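Local coordinates for protein putative immunoglobulin A1 protease (Bacteroides ovatus, PDB 3N6Z) that may be a protease that cleaves immunoglobulin A1, and is built as a parallel beta-helix, at residues K202-S206 and I358-S362; D101-H107 and D129-G134; I150-L154 and T165-V169; G188-S193 and R226-G232. All coordinates share one frame; numbering follows the deposited sequence. Where two conformers were deposited one is given.

Interaction 1. Residues K202-S206 and I358-S362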
loop_
_atom_site.group_PDB
_atom_site.type_symbol
_atom_site.label_atom_id
_atom_site.label_comp_id
_atom_site.label_asym_id
_atom_site.label_seq_id
_atom_site.Cartn_x
_atom_site.Cartn_y
_atom_site.Cartn_z
ATOM N N LYS A 202 -5.871 -2.382 6.099
ATOM C CA LYS A 202 -6.460 -3.538 6.765
ATOM C C LYS A 202 -6.772 -4.653 5.775
ATOM O O LYS A 202 -7.356 -4.381 4.721
ATOM C CB LYS A 202 -7.750 -3.113 7.476
ATOM C CG LYS A 202 -8.497 -4.254 8.198
ATOM C CD LYS A 202 -9.757 -3.787 8.900
ATOM C CE LYS A 202 -10.403 -4.945 9.645
ATOM N NZ LYS A 202 -9.489 -5.508 10.697
ATOM N N ASN A 203 -6.452 -5.902 6.139
ATOM C CA ASN A 203 -6.764 -7.053 5.314
ATOM C C ASN A 203 -6.177 -6.904 3.895
ATOM O O ASN A 203 -6.880 -7.027 2.890
ATOM C CB ASN A 203 -8.282 -7.339 5.285
ATOM C CG ASN A 203 -8.736 -8.178 6.478
ATOM O OD1 ASN A 203 -8.089 -9.185 6.847
ATOM N ND2 ASN A 203 -9.821 -7.752 7.100
ATOM N N CYS A 204 -4.878 -6.662 3.868
ATOM C CA CYS A 204 -4.124 -6.526 2.625
ATOM C C CYS A 204 -2.883 -7.375 2.620
ATOM O O CYS A 204 -2.326 -7.708 3.649
ATOM C CB CYS A 204 -3.680 -5.069 2.369
ATOM S SG CYS A 204 -5.054 -3.905 2.124
ATOM N N TYR A 205 -2.434 -7.754 1.441
ATOM C CA TYR A 205 -1.119 -8.364 1.291
ATOM C C TYR A 205 -0.390 -7.803 0.067
ATOM O O TYR A 205 -0.986 -7.187 -0.828
ATOM C CB TYR A 205 -1.203 -9.905 1.216
ATOM C CG TYR A 205 -1.785 -10.486 -0.051
ATOM C CD1 TYR A 205 -3.142 -10.702 -0.163
ATOM C CD2 TYR A 205 -0.976 -10.851 -1.124
ATOM C CE1 TYR A 205 -3.697 -11.258 -1.322
ATOM C CE2 TYR A 205 -1.505 -11.443 -2.274
ATOM C CZ TYR A 205 -2.876 -11.637 -2.379
ATOM O OH TYR A 205 -3.441 -12.193 -3.527
ATOM N N SER A 206 0.914 -8.034 0.040
ATOM C CA SER A 206 1.711 -7.729 -1.124
ATOM C C SER A 206 2.795 -8.755 -1.340
ATOM O O SER A 206 3.374 -9.264 -0.371
ATOM C CB SER A 206 2.349 -6.355 -0.987
ATOM O OG SER A 206 3.070 -5.954 -2.137
ATOM N N ILE A 358 -3.660 -16.087 0.066
ATOM C CA ILE A 358 -4.168 -15.103 -0.880
ATOM C C ILE A 358 -5.653 -14.873 -0.573
ATOM O O ILE A 358 -6.161 -15.409 0.392
ATOM C CB ILE A 358 -3.870 -15.522 -2.358
ATOM C CG1 ILE A 358 -4.557 -16.856 -2.687
ATOM C CG2 ILE A 358 -2.363 -15.590 -2.614
ATOM C CD1 ILE A 358 -4.443 -17.267 -4.126
ATOM N N PHE A 359 -6.343 -14.076 -1.374
ATOM C CA PHE A 359 -7.764 -13.925 -1.185
ATOM C C PHE A 359 -8.488 -14.982 -1.982
ATOM O O PHE A 359 -7.980 -15.480 -2.995
ATOM C CB PHE A 359 -8.277 -12.539 -1.632
ATOM C CG PHE A 359 -7.653 -11.358 -0.916
ATOM C CD1 PHE A 359 -7.184 -11.419 0.379
ATOM C CD2 PHE A 359 -7.605 -10.150 -1.578
ATOM C CE1 PHE A 359 -6.666 -10.295 0.999
ATOM C CE2 PHE A 359 -7.124 -9.006 -0.966
ATOM C CZ PHE A 359 -6.629 -9.105 0.314
ATOM N N GLN A 360 -9.726 -15.232 -1.588
ATOM C CA GLN A 360 -10.553 -16.192 -2.310
ATOM C C GLN A 360 -10.776 -15.767 -3.758
ATOM O O GLN A 360 -10.940 -16.613 -4.631
ATOM C CB GLN A 360 -11.843 -16.409 -1.549
ATOM C CG GLN A 360 -11.529 -17.242 -0.297
ATOM C CD GLN A 360 -12.666 -17.427 0.626
ATOM O OE1 GLN A 360 -13.810 -17.541 0.193
ATOM N NE2 GLN A 360 -12.375 -17.455 1.937
ATOM N N TRP A 361 -10.727 -14.455 -4.017
ATOM C CA TRP A 361 -10.906 -13.875 -5.348
ATOM C C TRP A 361 -9.608 -13.449 -6.049
ATOM O O TRP A 361 -9.652 -12.922 -7.145
ATOM C CB TRP A 361 -11.857 -12.702 -5.268
ATOM C CG TRP A 361 -11.560 -11.650 -4.270
ATOM C CD1 TRP A 361 -12.080 -11.566 -3.028
ATOM C CD2 TRP A 361 -10.718 -10.478 -4.435
ATOM N NE1 TRP A 361 -11.610 -10.434 -2.383
ATOM C CE2 TRP A 361 -10.807 -9.735 -3.237
ATOM C CE3 TRP A 361 -9.945 -9.972 -5.484
ATOM C CZ2 TRP A 361 -10.123 -8.521 -3.045
ATOM C CZ3 TRP A 361 -9.276 -8.782 -5.305
ATOM C CH2 TRP A 361 -9.368 -8.068 -4.079
ATOM N N SER A 362 -8.447 -13.679 -5.442
ATOM C CA SER A 362 -7.177 -13.342 -6.070
ATOM C C SER A 362 -7.020 -14.076 -7.381
ATOM O O SER A 362 -7.432 -15.245 -7.514
ATOM C CB SER A 362 -5.993 -13.640 -5.137
ATOM O OG SER A 362 -6.030 -12.852 -3.951
#
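Different first torsions bring the rings of Tyr205 and Phe359 together. CG of Tyr205 sits between its backbone N and carbonyl carbon (chi1 71°), which sends the ring out from strand 204-206; CG of Phe359 lies opposite its carbonyl carbon (chi1 -59°) and carries that ring back past the tyrosine. Running in opposite directions, the rings form a T-shaped pair, with centroids 5.0 Å apart and planes at 81°. Tyr205 supplies the edge: its CE1 stands over the centre of the Phe359 face, and its CD1 is 3.7 Å from Phe359 CE1. Phe359 CZ reaches on to the corner of the chain, 3.3 Å from Asn203 O. Asparagine suits that corner because it tolerates the left-handed backbone conformation found there, and its OD1 takes the indole N-H of Trp349. At the far end of the ring, Tyr205 OH and Ser362 OG form a hydrogen bond of 2.7 Å. Ser362 OG also receives the backbone N-H of Phe359, N to OG 2.9 Å, across the type I turn 359-362, while Ile358 CG2 packs 4.0 Å from Tyr205 CZ. With only an alanine at Phe359, the Tyr205 edge would probably lose its aromatic face and a gap would open beside Asn203. Tyr172 stacks on Tyr205 and Trp349 meets Phe359 edge-to-face, so the pair belongs to a larger aromatic cluster that fastens the C-terminal segment to the beta-helix. Chemically the contact is two-sided: ring edge on ring face supplies the apolar part, and the paired hydroxyls satisfy the polar end of a buried tyrosine.

Interaction 2. Residues D101-H107 and D129-G134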
loop_
_atom_site.group_PDB
_atom_site.type_symbol
_atom_site.label_atom_id
_atom_site.label_comp_id
_atom_site.label_asym_id
_atom_site.label_seq_id
_atom_site.Cartn_x
_atom_site.Cartn_y
_atom_site.Cartn_z
ATOM N N ASP A 101 -13.668 7.508 -3.693
ATOM C CA ASP A 101 -14.154 6.218 -3.203
ATOM C C ASP A 101 -14.020 5.244 -4.363
ATOM O O ASP A 101 -14.638 5.425 -5.387
ATOM C CB ASP A 101 -15.608 6.290 -2.710
ATOM C CG ASP A 101 -16.025 5.028 -2.018
ATOM O OD1 ASP A 101 -16.398 4.083 -2.731
ATOM O OD2 ASP A 101 -15.944 4.968 -0.777
ATOM N N PHE A 102 -13.210 4.208 -4.171
ATOM C CA PHE A 102 -12.927 3.226 -5.204
ATOM C C PHE A 102 -13.225 1.823 -4.677
ATOM O O PHE A 102 -12.669 1.406 -3.661
ATOM C CB PHE A 102 -11.453 3.329 -5.634
ATOM C CG PHE A 102 -11.113 2.487 -6.849
ATOM C CD1 PHE A 102 -10.787 1.154 -6.721
ATOM C CD2 PHE A 102 -11.176 3.038 -8.120
ATOM C CE1 PHE A 102 -10.483 0.375 -7.824
ATOM C CE2 PHE A 102 -10.908 2.286 -9.223
ATOM C CZ PHE A 102 -10.539 0.948 -9.068
ATOM N N ASP A 103 -14.113 1.120 -5.366
ATOM C CA ASP A 103 -14.443 -0.264 -5.041
ATOM C C ASP A 103 -14.097 -1.136 -6.240
ATOM O O ASP A 103 -14.728 -1.042 -7.283
ATOM C CB ASP A 103 -15.931 -0.381 -4.687
ATOM C CG ASP A 103 -16.337 -1.783 -4.277
ATOM O OD1 ASP A 103 -15.456 -2.659 -4.079
ATOM O OD2 ASP A 103 -17.567 -1.986 -4.121
ATOM N N GLY A 104 -13.105 -1.993 -6.088
ATOM C CA GLY A 104 -12.737 -2.904 -7.150
ATOM C C GLY A 104 -13.724 -4.047 -7.336
ATOM O O GLY A 104 -13.616 -4.787 -8.297
ATOM N N ASP A 105 -14.611 -4.240 -6.358
ATOM C CA ASP A 105 -15.597 -5.330 -6.393
ATOM C C ASP A 105 -14.932 -6.683 -6.680
ATOM O O ASP A 105 -15.478 -7.504 -7.428
ATOM C CB ASP A 105 -16.736 -5.039 -7.378
ATOM C CG ASP A 105 -17.930 -5.979 -7.195
ATOM O OD1 ASP A 105 -18.168 -6.443 -6.052
ATOM O OD2 ASP A 105 -18.627 -6.218 -8.189
ATOM N N SER A 106 -13.769 -6.900 -6.065
ATOM C CA SER A 106 -13.038 -8.170 -6.135
ATOM C C SER A 106 -12.496 -8.493 -7.528
ATOM O O SER A 106 -12.354 -9.657 -7.908
ATOM C CB SER A 106 -13.876 -9.334 -5.569
ATOM O OG SER A 106 -14.303 -9.011 -4.254
ATOM N N HIS A 107 -12.164 -7.449 -8.267
ATOM C CA HIS A 107 -11.481 -7.549 -9.540
ATOM C C HIS A 107 -10.023 -7.123 -9.406
ATOM O O HIS A 107 -9.604 -6.520 -8.404
ATOM C CB HIS A 107 -12.178 -6.697 -10.611
ATOM C CG HIS A 107 -13.594 -7.081 -10.851
ATOM N ND1 HIS A 107 -13.957 -8.186 -11.582
ATOM C CD2 HIS A 107 -14.741 -6.498 -10.451
ATOM C CE1 HIS A 107 -15.281 -8.263 -11.610
ATOM N NE2 HIS A 107 -15.781 -7.252 -10.940
ATOM N N ASP A 129 -11.401 6.141 0.291
ATOM C CA ASP A 129 -11.337 4.697 0.491
ATOM C C ASP A 129 -10.992 3.983 -0.813
ATOM O O ASP A 129 -11.524 4.336 -1.884
ATOM C CB ASP A 129 -12.682 4.131 0.987
ATOM C CG ASP A 129 -13.009 4.523 2.410
ATOM O OD1 ASP A 129 -13.571 5.616 2.627
ATOM O OD2 ASP A 129 -12.619 3.743 3.298
ATOM N N CYS A 130 -10.174 2.947 -0.712
ATOM C CA CYS A 130 -9.986 1.993 -1.782
ATOM C C CYS A 130 -10.192 0.617 -1.172
ATOM O O CYS A 130 -9.537 0.274 -0.164
ATOM C CB CYS A 130 -8.589 2.124 -2.367
ATOM S SG CYS A 130 -8.204 0.923 -3.663
ATOM N N ARG A 131 -11.060 -0.188 -1.775
ATOM C CA ARG A 131 -11.355 -1.507 -1.259
ATOM C C ARG A 131 -11.536 -2.515 -2.369
ATOM O O ARG A 131 -11.955 -2.179 -3.484
ATOM C CB ARG A 131 -12.602 -1.489 -0.364
ATOM C CG ARG A 131 -13.890 -1.045 -1.070
ATOM C CD ARG A 131 -15.072 -0.859 -0.064
ATOM N NE ARG A 131 -16.234 -0.204 -0.665
ATOM C CZ ARG A 131 -16.227 1.055 -1.098
ATOM N NH1 ARG A 131 -15.102 1.757 -1.067
ATOM N NH2 ARG A 131 -17.317 1.589 -1.645
ATOM N N ASN A 132 -11.271 -3.765 -2.025
ATOM C CA ASN A 132 -11.619 -4.895 -2.871
ATOM C C ASN A 132 -11.001 -4.858 -4.275
ATOM O O ASN A 132 -11.664 -5.215 -5.250
ATOM C CB ASN A 132 -13.145 -5.074 -2.974
ATOM C CG ASN A 132 -13.846 -4.998 -1.630
ATOM O OD1 ASN A 132 -13.408 -5.626 -0.673
ATOM N ND2 ASN A 132 -14.941 -4.226 -1.562
ATOM N N VAL A 133 -9.724 -4.469 -4.372
ATOM C CA VAL A 133 -9.006 -4.523 -5.650
ATOM C C VAL A 133 -7.627 -5.150 -5.464
ATOM O O VAL A 133 -6.954 -4.905 -4.459
ATOM C CB VAL A 133 -8.920 -3.126 -6.331
ATOM C CG1 VAL A 133 -8.011 -2.147 -5.550
ATOM C CG2 VAL A 133 -8.465 -3.237 -7.789
ATOM N N GLY A 134 -7.189 -5.906 -6.467
ATOM C CA GLY A 134 -5.819 -6.358 -6.569
ATOM C C GLY A 134 -5.117 -5.718 -7.734
ATOM O O GLY A 134 -5.729 -5.486 -8.775
HETATM O O HOH W 1 -14.775 6.893 0.682
HETATM O O HOH W 2 -19.063 0.020 -2.856
#
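Arg131 reaches from strand 129-131 to Asp103 and Asp101 on the neighbouring parallel strand 101-105. Its CB packs on Val169 O. CG, set between the backbone N and carbonyl carbon (chi1 61°), lies 3.8 Å from Asp103 OD1, and from there the chain runs extended. NE and CZ pass over Asp103, whose CB sits against the centre of one guanidinium face; the carboxylate is stacked at 20° to that plane, so here charges attract without an N-H pointing at oxygen. At the tip, NH1 and NH2 of Arg131 grip one oxygen end-on: NH2 is 2.9 Å from Asp101 OD1, using its syn lone pair, and NH1 reaches the same OD1 at 3.1 Å from above the carboxylate plane. A water links NH2 to Asp103 OD2. An asparagine in place of Asp101 would probably leave the arginine tip without its charged mate and freer to turn.

Asn132 ND2 and Asp105 N reach Asp103 OD1 from opposite faces of its plane, the ND2 bond being 3.0 Å and the Asp105 one closing an Asx turn. At Gly104, where a beta carbon would collide with Asn132 O and Val133, only glycine fits. On the other face of the sheet, Phe102 CE1 packs 4.1 Å from Val133 CB, inside the beta-helix. The contact thus combines an apolar interior with a charged outer row, in which the positive guanidinium probably eases the crowding of carboxylates; Asp129 is further matched by Arg167.

Interaction 3. Residues I150-L154 and T165-V169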
loop_
_atom_site.group_PDB
_atom_site.type_symbol
_atom_site.label_atom_id
_atom_site.label_comp_id
_atom_site.label_asym_id
_atom_site.label_seq_id
_atom_site.Cartn_x
_atom_site.Cartn_y
_atom_site.Cartn_z
ATOM N N ILE A 150 -0.400 1.335 -4.811
ATOM C CA ILE A 150 -1.746 1.885 -4.766
ATOM C C ILE A 150 -1.736 3.406 -4.574
ATOM O O ILE A 150 -2.481 4.125 -5.252
ATOM C CB ILE A 150 -2.622 1.174 -3.700
ATOM C CG1 ILE A 150 -2.641 -0.351 -3.981
ATOM C CG2 ILE A 150 -4.050 1.764 -3.691
ATOM C CD1 ILE A 150 -3.672 -1.196 -3.208
ATOM N N THR A 151 -0.849 3.910 -3.723
ATOM C CA THR A 151 -0.780 5.350 -3.501
ATOM C C THR A 151 0.566 5.767 -2.971
ATOM O O THR A 151 1.299 4.955 -2.382
ATOM C CB THR A 151 -1.932 5.811 -2.575
ATOM O OG1 THR A 151 -2.107 7.221 -2.661
ATOM C CG2 THR A 151 -1.669 5.369 -1.122
ATOM N N GLY A 152 0.870 7.039 -3.147
ATOM C CA GLY A 152 2.043 7.661 -2.513
ATOM C C GLY A 152 1.740 7.916 -1.057
ATOM O O GLY A 152 2.330 7.255 -0.208
ATOM N N TYR A 153 0.813 8.826 -0.774
ATOM C CA TYR A 153 0.262 9.036 0.563
ATOM C C TYR A 153 -1.086 8.375 0.674
ATOM O O TYR A 153 -1.940 8.518 -0.214
ATOM C CB TYR A 153 0.089 10.533 0.878
ATOM C CG TYR A 153 1.287 11.162 1.491
ATOM C CD1 TYR A 153 2.434 11.389 0.762
ATOM C CD2 TYR A 153 1.284 11.458 2.848
ATOM C CE1 TYR A 153 3.572 11.951 1.384
ATOM C CE2 TYR A 153 2.366 12.011 3.463
ATOM C CZ TYR A 153 3.504 12.250 2.760
ATOM O OH TYR A 153 4.586 12.775 3.448
ATOM N N LEU A 154 -1.296 7.696 1.808
ATOM C CA LEU A 154 -2.605 7.230 2.226
ATOM C C LEU A 154 -3.068 8.154 3.353
ATOM O O LEU A 154 -2.580 8.085 4.481
ATOM C CB LEU A 154 -2.585 5.791 2.695
ATOM C CG LEU A 154 -3.953 5.227 3.120
ATOM C CD1 LEU A 154 -4.986 5.409 2.014
ATOM C CD2 LEU A 154 -3.811 3.759 3.543
ATOM N N THR A 165 -8.460 11.875 5.556
ATOM C CA THR A 165 -7.878 10.577 5.916
ATOM C C THR A 165 -8.125 9.598 4.762
ATOM O O THR A 165 -8.943 9.844 3.875
ATOM C CB THR A 165 -8.503 10.006 7.236
ATOM O OG1 THR A 165 -9.927 9.839 7.038
ATOM C CG2 THR A 165 -8.250 10.937 8.435
ATOM N N GLY A 166 -7.406 8.501 4.770
ATOM C CA GLY A 166 -7.534 7.483 3.726
ATOM C C GLY A 166 -7.391 6.078 4.237
ATOM O O GLY A 166 -6.632 5.839 5.165
ATOM N N ARG A 167 -8.133 5.142 3.627
ATOM C CA ARG A 167 -8.130 3.748 4.032
ATOM C C ARG A 167 -8.018 2.846 2.805
ATOM O O ARG A 167 -8.663 3.106 1.769
ATOM C CB ARG A 167 -9.401 3.411 4.773
ATOM C CG ARG A 167 -9.533 4.170 6.095
ATOM C CD ARG A 167 -10.964 4.328 6.557
ATOM N NE ARG A 167 -11.711 5.207 5.652
ATOM C CZ ARG A 167 -11.607 6.541 5.617
ATOM N NH1 ARG A 167 -10.868 7.189 6.495
ATOM N NH2 ARG A 167 -12.248 7.225 4.673
ATOM N N ILE A 168 -7.230 1.787 2.947
ATOM C CA ILE A 168 -7.095 0.735 1.942
ATOM C C ILE A 168 -7.432 -0.565 2.644
ATOM O O ILE A 168 -6.771 -0.954 3.620
ATOM C CB ILE A 168 -5.686 0.683 1.309
ATOM C CG1 ILE A 168 -5.431 1.982 0.524
ATOM C CG2 ILE A 168 -5.545 -0.562 0.414
ATOM C CD1 ILE A 168 -3.998 2.123 -0.028
ATOM N N VAL A 169 -8.451 -1.273 2.142
ATOM C CA VAL A 169 -9.010 -2.440 2.813
ATOM C C VAL A 169 -9.269 -3.565 1.775
ATOM O O VAL A 169 -9.850 -3.309 0.705
ATOM C CB VAL A 169 -10.305 -2.038 3.571
ATOM C CG1 VAL A 169 -10.894 -3.212 4.303
ATOM C CG2 VAL A 169 -10.012 -0.888 4.555
#
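Leu154 and Ile168 carry most of this contact, with Ile150 beside them. Leu154 presses its branch end onto the backbone of strand 166-169: CD1 lies 3.3 Å from Gly166 C and 3.5 Å from Arg167 N, and CG is 3.4 Å from Gly166 O. Such closeness explains the glycine, since a beta carbon there would run into Leu154 CD1. Leu154 CD1 is also 3.8 Å from Ile168 CG1. Ile150 and Ile168 run past each other in opposite senses, Ile150 CG2 3.7 Å from Ile168 CD1, and Thr151 CG2 touches that same CD1 more loosely. In Leu154, CG anti to the backbone N (chi1 -179°) swings the methyls onto Gly166 and Ile168.

Farther out, the corner of the chain at Gly152 is braced by Thr151, whose OG1 donates to Tyr153 O at 2.8 Å, coming from above the carbonyl plane; a threonine can thus give a methyl to the apolar packing and a hydroxyl to the turn. Leu126, on strand 125-131, packs against Thr151, Leu154 and Ile168, while Leu190 and Ile201, from the next coil, cover Leu154. Arg167 points away from the contact and is held by Glu198 O and Thr165 OG1.

Strands 153-154 and 166-169 both stack on strand 125-131 of the beta-helix, and their branched aliphatic side chains pack together beside it. No polar bond joins the two segments directly, so their cohesion is apolar packing, while hydrogen bonding runs from each strand to the coils beside it.

Interaction 4. Residues G188-S193 and R226-G232. With SO4 (sulfate ion), chain C.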
loop_
_atom_site.group_PDB
_atom_site.type_symbol
_atom_site.label_atom_id
_atom_site.label_comp_id
_atom_site.label_asym_id
_atom_site.label_seq_id
_atom_site.Cartn_x
_atom_site.Cartn_y
_atom_site.Cartn_z
ATOM N N GLY A 188 3.337 4.424 -0.046
ATOM C CA GLY A 188 4.618 5.011 0.367
ATOM C C GLY A 188 4.587 5.484 1.816
ATOM O O GLY A 188 5.440 5.099 2.644
ATOM N N VAL A 189 3.576 6.302 2.126
ATOM C CA VAL A 189 3.424 6.952 3.417
ATOM C C VAL A 189 1.977 6.796 3.898
ATOM O O VAL A 189 1.052 7.141 3.169
ATOM C CB VAL A 189 3.800 8.467 3.347
ATOM C CG1 VAL A 189 3.794 9.060 4.768
ATOM C CG2 VAL A 189 5.150 8.684 2.641
ATOM N N LEU A 190 1.812 6.282 5.115
ATOM C CA LEU A 190 0.529 6.223 5.798
ATOM C C LEU A 190 0.473 7.448 6.716
ATOM O O LEU A 190 1.397 7.679 7.520
ATOM C CB LEU A 190 0.431 4.934 6.636
ATOM C CG LEU A 190 -0.778 4.744 7.547
ATOM C CD1 LEU A 190 -2.120 4.811 6.759
ATOM C CD2 LEU A 190 -0.657 3.392 8.309
ATOM N N ALA A 191 -0.603 8.213 6.602
ATOM C CA ALA A 191 -0.860 9.357 7.467
ATOM C C ALA A 191 -1.689 8.933 8.684
ATOM O O ALA A 191 -1.534 7.800 9.178
ATOM C CB ALA A 191 -1.477 10.531 6.661
ATOM N N ASN A 192 -2.514 9.828 9.235
ATOM C CA ASN A 192 -3.019 9.657 10.587
ATOM C C ASN A 192 -4.523 9.827 10.707
ATOM O O ASN A 192 -5.268 9.759 9.698
ATOM C CB ASN A 192 -2.183 10.492 11.577
ATOM C CG ASN A 192 -2.445 11.987 11.488
ATOM O OD1 ASN A 192 -2.566 12.550 10.371
ATOM N ND2 ASN A 192 -2.531 12.637 12.645
ATOM N N SER A 193 -4.993 10.038 11.929
ATOM C CA SER A 193 -6.413 9.987 12.250
ATOM C C SER A 193 -6.778 11.256 12.976
ATOM O O SER A 193 -6.043 11.684 13.855
ATOM C CB SER A 193 -6.692 8.762 13.129
ATOM O OG SER A 193 -6.276 7.588 12.432
ATOM N N ARG A 226 6.603 4.515 5.311
ATOM C CA ARG A 226 6.732 5.519 6.343
ATOM C C ARG A 226 5.363 5.781 6.971
ATOM O O ARG A 226 4.350 5.737 6.283
ATOM C CB ARG A 226 7.308 6.787 5.688
ATOM C CG ARG A 226 7.496 7.996 6.580
ATOM C CD ARG A 226 7.895 9.181 5.713
ATOM N NE ARG A 226 8.092 10.374 6.536
ATOM C CZ ARG A 226 8.089 11.613 6.060
ATOM N NH1 ARG A 226 7.999 11.836 4.752
ATOM N NH2 ARG A 226 8.205 12.637 6.913
ATOM N N LYS A 227 5.363 6.108 8.251
ATOM C CA LYS A 227 4.186 6.536 9.003
ATOM C C LYS A 227 4.396 7.938 9.558
ATOM O O LYS A 227 5.391 8.183 10.263
ATOM C CB LYS A 227 3.946 5.562 10.161
ATOM C CG LYS A 227 2.803 5.955 11.080
ATOM C CD LYS A 227 1.429 5.926 10.403
ATOM C CE LYS A 227 0.272 6.235 11.355
ATOM N NZ LYS A 227 0.375 7.553 12.038
ATOM N N VAL A 228 3.435 8.814 9.281
ATOM C CA VAL A 228 3.419 10.176 9.784
ATOM C C VAL A 228 2.186 10.444 10.636
ATOM O O VAL A 228 1.156 9.767 10.486
ATOM C CB VAL A 228 3.550 11.227 8.653
ATOM C CG1 VAL A 228 4.861 10.971 7.862
ATOM C CG2 VAL A 228 2.332 11.268 7.749
ATOM N N GLY A 229 2.303 11.434 11.517
ATOM C CA GLY A 229 1.244 11.800 12.430
ATOM C C GLY A 229 0.974 10.811 13.566
ATOM O O GLY A 229 1.475 9.677 13.597
ATOM N N VAL A 230 0.141 11.264 14.508
ATOM C CA VAL A 230 -0.331 10.473 15.621
ATOM C C VAL A 230 -1.703 9.903 15.269
ATOM O O VAL A 230 -2.590 10.644 14.816
ATOM C CB VAL A 230 -0.367 11.317 16.947
ATOM C CG1 VAL A 230 -1.060 10.574 18.061
ATOM C CG2 VAL A 230 1.059 11.668 17.375
ATOM N N GLY A 231 -1.862 8.607 15.529
ATOM C CA GLY A 231 -3.076 7.866 15.196
ATOM C C GLY A 231 -2.910 7.165 13.847
ATOM O O GLY A 231 -2.214 7.655 12.961
ATOM N N GLY A 232 -3.582 6.026 13.677
ATOM C CA GLY A 232 -3.555 5.223 12.451
ATOM C C GLY A 232 -2.926 3.894 12.685
ATOM O O GLY A 232 -2.156 3.697 13.642
HETATM S S SO4 C . 7.993 15.720 4.967
HETATM O O1 SO4 C . 7.190 16.653 4.176
HETATM O O2 SO4 C . 9.265 16.319 5.356
HETATM O O3 SO4 C . 7.253 15.364 6.172
HETATM O O4 SO4 C . 8.256 14.560 4.132
HETATM O O HOH W 3 -4.859 11.148 16.476
#
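The guanidinium of Arg226, whose chain runs alongside Val189 in the same sense, carries Val228 CG1 over one face, displaced from its centre. At its edge, in plane, sits a sulfate ion, probably from the crystallisation liquor: Arg226 NH1 meets O4 of the sulfate at 2.8 Å and NH2 meets O3 at 3.0 Å. Asp258 offers a second anionic partner to NH2. The other flat group is the amide of Asn192, turned so that Val230 O lies near its plane, 2.9 Å from ND2, with Asp158 as a further acceptor. CG of Asn192, placed between its backbone N and carbonyl carbon (chi1 73°), is what brings the amide across.

Strands 189-190 and 224-227 are neighbouring strands on successive rungs of the parallel beta-helix. Leu190 N binds Arg226 O and Val228 N binds Leu190 O, so that equivalent residues of successive coils stack: Val189 beside Arg226, Leu190 beside Lys227. Valine CG1 methyls of Val189 and Val228 touch at 3.8 Å.

Two kinks in the Lys227 chain, about CB-CG (chi2 65°) and CD-CE (chi4 58°), lay CD 3.8 Å from Leu190 CG and fold NZ back into the loop 228-232. There Lys227 NZ donates to Val228 O and, at 2.8 Å, to Gly231 O, and bonds also to Asp262 O, so the buried ammonium is surrounded by carbonyls. Glycines line this loop: a beta carbon at Gly229 would collide with Asn192 CG. Beyond it, a water donates to both Ser193 O and Val230 O, whereas the buried Ser193 N finds no partner.

Interactions 2, 3 and 4 follow one another along the coils of the beta-helix. Interaction 2 joins interaction 3 through the salt bridge of Asp129 OD2 with Arg167 NE, 2.9 Å, and through Cys130 N and Arg167 O, probably hydrogen-bonded. Interaction 3 meets interaction 4 where Leu154 N lies 2.8 Å from Val189 O. Interaction 1 brings the C-terminal segment against the beta-helix: Trp361 CE3 packs 3.4 Å from Ser106 O of interaction 2. Its other segment, 202-206, bonds from coil to coil, Lys202 N probably to Ile168 O of interaction 3 at 3.0 Å. Interactions 1 and 4 stand apart, centres about 22 Å distant. The sulfate and a nearby glycerol, both probably from crystallisation, lie at interaction 4.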